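Local coordinates for protein YCAC GENE product (Escherichia coli, PDB 1YAC) that acts as an octameric hydrolase of the isochorismatase family, at the interface of chains A and B. Coordinates in Å, arbitrary orientation; residue numbers count along the deposited sequence, not the author numbering. Chains: chain A/B, YCAC GENE product.

The interface of chains A and B. Residues chain A 116-117, 143, 146-147, 150; chain B 138, 163-164, 166-167.
Helix 145-158 of chain A, with A:Phe143 in the loop before it and the start of helix 115-128, packs against B:Thr164, in the loop just after strand 161-163, the first turn of helix 165-173 and the loop of B:Asp138 in chain B. This is one patch of a subunit interface in the octamer, built between two isochorismatase-type alpha-beta-alpha sandwich domains. B:Thr164 pushes its side chain toward A:Thr147, the two crossing at about a right angle. The methyl CG2 of A:Thr147 rests 3.7 Å from CB of B:Thr164, while CG2 of B:Thr164 reaches on toward A:Ile146, whose own branch methyl CG2 also meets the CB of B:Asp138. A:Ser150 turns its hydroxyl back to its own helix, OG donating to A:Ile146 O at 2.9 Å.

No polar atom bonds directly across the patch; water does the bridging. With OG1 of B:Thr164 set between its backbone N and carbonyl carbon (chi1 41°), the hydroxyl meets two waters. Water 1 lies 2.7 Å from OG1 of B:Thr164 and links it to the backbone O of A:Thr147. Water 2 joins the same hydroxyl to the carboxylate OE2 of A:Glu116, 2.6 Å from that oxygen, and to the backbone N of B:Gly167, tying the acid to the first turn of the partner's helix.

Beside this water A:Phe143 brings the CE2-CZ edge of its ring over one face of B:Phe166, toward the rim, the planes 70° apart and CE2 of A:Phe143 3.5 Å from CD2 of B:Phe166. OE2 of A:Glu116 lies at the edge of the A:Phe143 ring, in its plane. B:Phe166 has CG anti to its backbone N (chi1 178°), which carries the ring out to A:Phe143 and to CG2 of A:Val117; that methyl also packs on the CA of B:Gly167. An alanine in place of B:Phe166 would probably leave the A:Phe143 edge without its aromatic face and open a gap beside A:Val117.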
loop_
_atom_site.group_PDB
_atom_site.type_symbol
_atom_site.label_atom_id
_atom_site.label_comp_id
_atom_site.label_asym_id
_atom_site.label_seq_id
_atom_site.Cartn_x
_atom_site.Cartn_y
_atom_site.Cartn_z
ATOM N N GLU A 116 -15.454 -2.855 15.989
ATOM C CA GLU A 116 -16.847 -2.637 15.570
ATOM C C GLU A 116 -17.918 -3.338 16.433
ATOM O O GLU A 116 -19.113 -3.137 16.217
ATOM C CB GLU A 116 -17.034 -3.009 14.103
ATOM C CG GLU A 116 -17.098 -4.532 13.810
ATOM C CD GLU A 116 -15.734 -5.199 13.646
ATOM O OE1 GLU A 116 -14.730 -4.686 14.181
ATOM O OE2 GLU A 116 -15.675 -6.254 12.979
ATOM N N VAL A 117 -17.474 -4.163 17.388
ATOM C CA VAL A 117 -18.402 -4.865 18.262
ATOM C C VAL A 117 -18.137 -4.565 19.736
ATOM O O VAL A 117 -18.878 -3.816 20.365
ATOM C CB VAL A 117 -18.352 -6.397 18.043
ATOM C CG1 VAL A 117 -19.189 -7.118 19.110
ATOM C CG2 VAL A 117 -18.880 -6.736 16.656
ATOM N N PHE A 143 -10.632 -6.944 12.205
ATOM C CA PHE A 143 -10.250 -7.726 11.033
ATOM C C PHE A 143 -9.438 -6.993 9.960
ATOM O O PHE A 143 -8.379 -7.465 9.552
ATOM C CB PHE A 143 -11.502 -8.334 10.371
ATOM C CG PHE A 143 -12.365 -9.126 11.313
ATOM C CD1 PHE A 143 -12.070 -10.463 11.603
ATOM C CD2 PHE A 143 -13.461 -8.530 11.941
ATOM C CE1 PHE A 143 -12.847 -11.190 12.510
ATOM C CE2 PHE A 143 -14.247 -9.245 12.853
ATOM C CZ PHE A 143 -13.940 -10.574 13.138
ATOM N N ILE A 146 -11.608 -1.954 6.457
ATOM C CA ILE A 146 -13.027 -1.723 6.198
ATOM C C ILE A 146 -13.853 -1.887 7.484
ATOM O O ILE A 146 -14.678 -1.034 7.798
ATOM C CB ILE A 146 -13.579 -2.662 5.110
ATOM C CG1 ILE A 146 -12.961 -2.298 3.757
ATOM C CG2 ILE A 146 -15.110 -2.578 5.053
ATOM C CD1 ILE A 146 -13.414 -3.185 2.600
ATOM N N THR A 147 -13.610 -2.953 8.244
ATOM C CA THR A 147 -14.365 -3.171 9.479
ATOM C C THR A 147 -14.032 -2.060 10.465
ATOM O O THR A 147 -14.914 -1.573 11.193
ATOM C CB THR A 147 -14.119 -4.580 10.104
ATOM O OG1 THR A 147 -12.727 -4.762 10.410
ATOM C CG2 THR A 147 -14.567 -5.676 9.126
ATOM N N SER A 150 -15.514 1.538 9.056
ATOM C CA SER A 150 -16.972 1.518 9.137
ATOM C C SER A 150 -17.380 1.820 10.587
ATOM O O SER A 150 -18.282 2.632 10.844
ATOM C CB SER A 150 -17.512 0.158 8.678
ATOM O OG SER A 150 -17.355 0.013 7.262
ATOM N N ASP B 138 -18.642 -4.586 3.919
ATOM C CA ASP B 138 -17.716 -5.632 3.508
ATOM C C ASP B 138 -18.363 -6.745 2.671
ATOM O O ASP B 138 -17.678 -7.678 2.248
ATOM C CB ASP B 138 -16.865 -6.154 4.678
ATOM C CG ASP B 138 -17.668 -6.878 5.737
ATOM O OD1 ASP B 138 -18.918 -6.813 5.731
ATOM O OD2 ASP B 138 -17.025 -7.515 6.602
ATOM N N MET B 163 -21.921 -0.745 8.627
ATOM C CA MET B 163 -21.574 -1.904 9.425
ATOM C C MET B 163 -20.898 -2.978 8.561
ATOM O O MET B 163 -20.788 -2.847 7.332
ATOM C CB MET B 163 -22.839 -2.462 10.111
ATOM C CG MET B 163 -23.286 -1.644 11.364
ATOM S SD MET B 163 -24.683 -2.378 12.165
ATOM C CE MET B 163 -23.917 -3.550 13.207
ATOM N N THR B 164 -20.370 -4.001 9.219
ATOM C CA THR B 164 -19.725 -5.102 8.514
ATOM C C THR B 164 -20.404 -6.383 8.994
ATOM O O THR B 164 -20.987 -6.391 10.083
ATOM C CB THR B 164 -18.180 -5.056 8.689
ATOM O OG1 THR B 164 -17.846 -4.713 10.037
ATOM C CG2 THR B 164 -17.603 -3.967 7.766
ATOM N N PHE B 166 -19.682 -9.300 10.461
ATOM C CA PHE B 166 -19.467 -9.859 11.795
ATOM C C PHE B 166 -20.159 -8.969 12.833
ATOM O O PHE B 166 -20.835 -9.473 13.741
ATOM C CB PHE B 166 -17.971 -10.008 12.088
ATOM C CG PHE B 166 -17.667 -10.537 13.466
ATOM C CD1 PHE B 166 -17.705 -11.906 13.729
ATOM C CD2 PHE B 166 -17.297 -9.666 14.491
ATOM C CE1 PHE B 166 -17.373 -12.399 14.988
ATOM C CE2 PHE B 166 -16.966 -10.151 15.752
ATOM C CZ PHE B 166 -17.003 -11.522 15.996
ATOM N N GLY B 167 -20.033 -7.651 12.653
ATOM C CA GLY B 167 -20.690 -6.711 13.544
ATOM C C GLY B 167 -22.206 -6.883 13.490
ATOM O O GLY B 167 -22.884 -6.858 14.527
HETATM O O HOH W 1 -17.648 -2.224 11.123
HETATM O O HOH W 2 -17.525 -6.913 11.272
#